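Local coordinates for protein neural-cadherin (Drosophila melanogaster, PDB 3UBF) that mediates calcium-dependent, preferentially homophilic adhesion between cells as a neural cadherin, here represented by extracellular cadherin repeats, at residues Ala211-Glu225 against Phe299-Val312. Numbering follows the deposited sequence.
Sequences APQFYMPSYEAEIPE and FSTSVDLTIRVTDV. With ZN (zinc ion), chain O; ZN (zinc ion), chain S.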
# COMPACT_ATOMS: atom_id res chain seq x y z
N ALA A 211 -22.32 12.84 3.51
CA ALA A 211 -21.59 14.10 3.45
C ALA A 211 -20.22 13.93 2.81
O ALA A 211 -19.70 12.81 2.77
CB ALA A 211 -21.47 14.68 4.85
N PRO A 212 -19.63 15.03 2.32
CA PRO A 212 -18.33 14.97 1.68
C PRO A 212 -17.31 14.40 2.64
O PRO A 212 -17.46 14.56 3.86
CB PRO A 212 -17.99 16.44 1.43
CG PRO A 212 -19.25 17.17 1.52
CD PRO A 212 -20.08 16.42 2.50
N GLN A 213 -16.30 13.74 2.08
CA GLN A 213 -15.18 13.24 2.86
C GLN A 213 -13.90 13.87 2.35
O GLN A 213 -13.62 13.88 1.14
CB GLN A 213 -15.08 11.72 2.77
CG GLN A 213 -13.99 11.11 3.63
CD GLN A 213 -13.92 9.60 3.47
OE1 GLN A 213 -14.41 9.05 2.48
NE2 GLN A 213 -13.33 8.93 4.44
N PHE A 214 -13.13 14.42 3.28
CA PHE A 214 -11.86 15.01 2.96
C PHE A 214 -10.86 13.92 2.62
O PHE A 214 -10.97 12.80 3.13
CB PHE A 214 -11.37 15.88 4.12
CG PHE A 214 -12.05 17.21 4.20
CD1 PHE A 214 -13.05 17.45 5.14
CD2 PHE A 214 -11.68 18.25 3.34
CE1 PHE A 214 -13.68 18.70 5.23
CE2 PHE A 214 -12.32 19.51 3.41
CZ PHE A 214 -13.31 19.74 4.36
N TYR A 215 -9.91 14.23 1.75
CA TYR A 215 -8.88 13.27 1.33
C TYR A 215 -7.83 13.00 2.40
O TYR A 215 -7.07 12.04 2.30
CB TYR A 215 -8.26 13.67 -0.01
CG TYR A 215 -9.06 13.10 -1.16
CD1 TYR A 215 -10.07 13.85 -1.78
CD2 TYR A 215 -8.84 11.79 -1.61
CE1 TYR A 215 -10.81 13.32 -2.81
CE2 TYR A 215 -9.58 11.26 -2.64
CZ TYR A 215 -10.57 12.02 -3.23
OH TYR A 215 -11.33 11.49 -4.27
N MET A 216 -7.81 13.82 3.45
CA MET A 216 -7.04 13.54 4.66
C MET A 216 -7.93 13.77 5.89
O MET A 216 -8.74 14.71 5.90
CB MET A 216 -5.82 14.45 4.75
CG MET A 216 -5.08 14.66 3.46
SD MET A 216 -3.45 13.98 3.50
CE MET A 216 -2.81 14.76 4.98
N PRO A 217 -7.76 12.95 6.95
CA PRO A 217 -8.56 13.14 8.16
C PRO A 217 -8.16 14.41 8.93
O PRO A 217 -8.96 14.92 9.72
CB PRO A 217 -8.26 11.89 8.97
CG PRO A 217 -6.89 11.52 8.56
CD PRO A 217 -6.82 11.83 7.10
N SER A 218 -6.94 14.88 8.72
CA SER A 218 -6.52 16.21 9.18
C SER A 218 -5.41 16.75 8.29
O SER A 218 -4.72 16.00 7.61
CB SER A 218 -6.10 16.21 10.66
OG SER A 218 -4.90 15.48 10.88
N TYR A 219 -5.24 18.06 8.30
CA TYR A 219 -4.23 18.69 7.47
C TYR A 219 -3.29 19.51 8.31
O TYR A 219 -3.68 20.14 9.29
CB TYR A 219 -4.90 19.58 6.42
CG TYR A 219 -5.68 18.82 5.39
CD1 TYR A 219 -7.00 18.44 5.64
CD2 TYR A 219 -5.12 18.48 4.17
CE1 TYR A 219 -7.73 17.75 4.69
CE2 TYR A 219 -5.84 17.80 3.22
CZ TYR A 219 -7.15 17.43 3.50
OH TYR A 219 -7.88 16.74 2.57
N GLU A 220 -2.04 19.52 7.89
CA GLU A 220 -0.93 20.09 8.61
C GLU A 220 -0.05 20.75 7.56
O GLU A 220 0.31 20.12 6.57
CB GLU A 220 -0.18 18.95 9.33
CG GLU A 220 0.03 19.17 10.83
CD GLU A 220 -0.26 17.92 11.69
OE1 GLU A 220 0.51 16.92 11.60
OE2 GLU A 220 -1.25 17.94 12.47
N ALA A 221 0.26 22.03 7.74
CA ALA A 221 1.26 22.69 6.89
C ALA A 221 2.30 23.37 7.76
O ALA A 221 2.00 23.81 8.86
CB ALA A 221 0.63 23.68 5.94
N GLU A 222 3.53 23.42 7.25
CA GLU A 222 4.63 24.08 7.92
C GLU A 222 5.25 25.07 6.95
O GLU A 222 5.78 24.69 5.92
CB GLU A 222 5.67 23.06 8.39
CG GLU A 222 6.98 23.71 8.85
CD GLU A 222 7.88 22.77 9.64
OE1 GLU A 222 7.45 22.31 10.73
OE2 GLU A 222 9.02 22.52 9.18
N ILE A 223 5.18 26.35 7.29
CA ILE A 223 5.64 27.39 6.38
C ILE A 223 6.63 28.36 7.02
O ILE A 223 6.49 28.71 8.19
CB ILE A 223 4.46 28.14 5.72
CG1 ILE A 223 3.54 28.76 6.78
CG2 ILE A 223 3.70 27.17 4.78
CD1 ILE A 223 2.63 29.84 6.25
N PRO A 224 7.66 28.76 6.25
CA PRO A 224 8.58 29.76 6.76
C PRO A 224 7.91 31.11 6.92
O PRO A 224 6.90 31.42 6.26
CB PRO A 224 9.67 29.82 5.69
CG PRO A 224 9.10 29.21 4.49
CD PRO A 224 8.11 28.20 4.97
N GLU A 225 8.49 31.90 7.81
CA GLU A 225 8.08 33.25 8.11
C GLU A 225 7.98 34.12 6.87
O GLU A 225 7.15 35.03 6.80
CB GLU A 225 9.11 33.84 9.07
CG GLU A 225 8.78 35.19 9.66
CD GLU A 225 10.00 35.82 10.28
OE1 GLU A 225 11.12 35.43 9.89
OE2 GLU A 225 9.85 36.69 11.16
N PHE A 299 -25.47 19.20 3.04
CA PHE A 299 -24.26 18.52 3.54
C PHE A 299 -22.99 19.35 3.66
O PHE A 299 -22.53 19.95 2.69
CB PHE A 299 -23.94 17.25 2.75
CG PHE A 299 -24.81 16.08 3.11
CD1 PHE A 299 -25.08 15.78 4.45
CD2 PHE A 299 -25.34 15.27 2.12
CE1 PHE A 299 -25.88 14.71 4.79
CE2 PHE A 299 -26.15 14.19 2.45
CZ PHE A 299 -26.42 13.91 3.79
N SER A 300 -22.44 19.37 4.86
CA SER A 300 -21.11 19.91 5.07
C SER A 300 -20.27 19.01 5.98
O SER A 300 -20.81 18.29 6.82
CB SER A 300 -21.16 21.35 5.58
OG SER A 300 -21.82 21.41 6.82
N THR A 301 -18.96 19.05 5.76
CA THR A 301 -18.01 18.34 6.59
C THR A 301 -16.87 19.29 6.93
O THR A 301 -16.46 20.10 6.09
CB THR A 301 -17.45 17.09 5.88
OG1 THR A 301 -18.54 16.24 5.52
CG2 THR A 301 -16.48 16.33 6.78
N SER A 302 -16.35 19.18 8.15
CA SER A 302 -15.19 19.96 8.56
C SER A 302 -13.95 19.12 8.85
O SER A 302 -14.04 17.93 9.14
CB SER A 302 -15.54 20.83 9.76
OG SER A 302 -16.28 21.96 9.31
N VAL A 303 -12.79 19.75 8.75
CA VAL A 303 -11.52 19.11 9.02
C VAL A 303 -10.58 20.13 9.66
O VAL A 303 -10.72 21.32 9.44
CB VAL A 303 -10.91 18.50 7.72
CG1 VAL A 303 -10.37 19.59 6.79
CG2 VAL A 303 -9.87 17.45 8.04
N ASP A 304 -9.64 19.66 10.48
CA ASP A 304 -8.65 20.56 11.07
C ASP A 304 -7.54 20.84 10.10
O ASP A 304 -7.04 19.94 9.42
CB ASP A 304 -8.01 19.96 12.32
CG ASP A 304 -9.01 19.68 13.39
OD1 ASP A 304 -9.79 20.59 13.75
OD2 ASP A 304 -9.00 18.52 13.89
N LEU A 305 -7.18 22.11 10.03
CA LEU A 305 -5.97 22.53 9.37
C LEU A 305 -5.08 23.21 10.42
O LEU A 305 -5.51 24.14 11.12
CB LEU A 305 -6.28 23.45 8.20
CG LEU A 305 -5.11 24.15 7.50
CD1 LEU A 305 -4.08 23.16 6.98
CD2 LEU A 305 -5.64 25.02 6.37
N THR A 306 -3.85 22.72 10.53
CA THR A 306 -2.89 23.27 11.45
C THR A 306 -1.75 23.86 10.63
O THR A 306 -1.17 23.16 9.79
CB THR A 306 -2.39 22.20 12.43
OG1 THR A 306 -3.53 21.64 13.11
CG2 THR A 306 -1.45 22.78 13.46
N ILE A 307 -1.46 25.14 10.84
CA ILE A 307 -0.34 25.77 10.15
C ILE A 307 0.70 26.24 11.14
O ILE A 307 0.44 27.12 11.97
CB ILE A 307 -0.78 26.94 9.23
CG1 ILE A 307 -1.84 26.46 8.23
CG2 ILE A 307 0.44 27.56 8.53
CD1 ILE A 307 -2.34 27.52 7.28
N ARG A 308 1.88 25.65 11.05
CA ARG A 308 3.01 26.06 11.85
C ARG A 308 3.92 26.99 11.06
O ARG A 308 4.18 26.78 9.87
CB ARG A 308 3.79 24.84 12.31
CG ARG A 308 3.03 23.99 13.31
CD ARG A 308 3.58 22.56 13.38
NE ARG A 308 3.12 21.85 14.58
CZ ARG A 308 2.07 21.04 14.63
NH1 ARG A 308 1.33 20.79 13.54
NH2 ARG A 308 1.76 20.45 15.78
N VAL A 309 4.40 28.03 11.73
CA VAL A 309 5.31 28.98 11.15
C VAL A 309 6.68 28.78 11.78
O VAL A 309 6.82 28.75 13.01
CB VAL A 309 4.82 30.42 11.37
CG1 VAL A 309 5.80 31.45 10.78
CG2 VAL A 309 3.44 30.59 10.75
N THR A 310 7.69 28.61 10.93
CA THR A 310 9.07 28.51 11.40
C THR A 310 9.76 29.84 11.16
O THR A 310 9.38 30.59 10.27
CB THR A 310 9.86 27.38 10.71
OG1 THR A 310 10.05 27.68 9.32
CG2 THR A 310 9.15 26.05 10.87
N ASP A 311 10.77 30.12 11.97
CA ASP A 311 11.61 31.28 11.71
C ASP A 311 12.57 31.00 10.57
O ASP A 311 12.91 29.85 10.27
CB ASP A 311 12.40 31.71 12.95
CG ASP A 311 12.75 33.19 12.94
OD1 ASP A 311 12.40 33.90 11.97
OD2 ASP A 311 13.37 33.66 13.91
N VAL A 312 13.02 32.07 9.95
CA VAL A 312 14.02 31.97 8.93
C VAL A 312 15.23 32.80 9.34
O VAL A 312 16.36 32.36 9.17
CB VAL A 312 13.47 32.43 7.57
CG1 VAL A 312 13.58 33.96 7.41
CG2 VAL A 312 14.18 31.67 6.45
ZN ZN O . 12.28 36.38 11.60
ZN ZN S . 14.90 34.93 13.90
O HOH W 1 -9.50 17.14 11.52
O HOH W 2 -4.41 19.44 11.92
O HOH W 3 15.80 35.91 12.17
O HOH W 4 11.21 38.35 10.96
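Val303 lays CG1 over the middle of one face of the Phe214 ring, a CH-pi contact with CG1 3.6 Å from the ring centroid. Ser302 N lies at the edge of this ring, in its plane, and Thr301 O is also at the edge, 3.2 Å from Phe214 CE1. With CG1 of Val303 between the backbone N and the carbonyl carbon (chi1 73°), the same methyl also meets Tyr219 CD1 at 3.7 Å. Tyr219 carries Met216 CB over one face, toward the rim. The Phe299 ring has the backbone of Ala211 over one face. Replacing Phe214 by an alanine would probably leave Val303 CG1 without its aromatic face and open a gap toward Ile236 and Ala292.

Thr301 OG1 donates to Pro212 O at 2.6 Å, tilted 18° from the carbonyl plane. Backbone bonds alternate along the ladder, from Tyr219 N to Glu225 N. Ala221, Ile223, Ile307 and Val309 share the face that bears Tyr219. Glu220 and Arg308 lie on the other face and form a long salt bridge, OE2 to NH1 4.0 Å, their planar groups nearly perpendicular.

At the far end, Glu225 grips one zinc ion through both carboxylate oxygens, and its OE2 also accepts a hydrogen bond from Phe277 N. Asp311 OD1 binds that ion at 2.5 Å, and Glu278 completes the protein ligands. Asp311 OD2 binds a second zinc at 2.0 Å. In this third repeat of the fragment the leading strand is split, as in cadherin repeats: 213-214 pairs with strand 232-239, and 219-224 runs parallel to the last strand, 300-310. The metal would offset the repulsion between the carboxylates, tying together the ends of both strands.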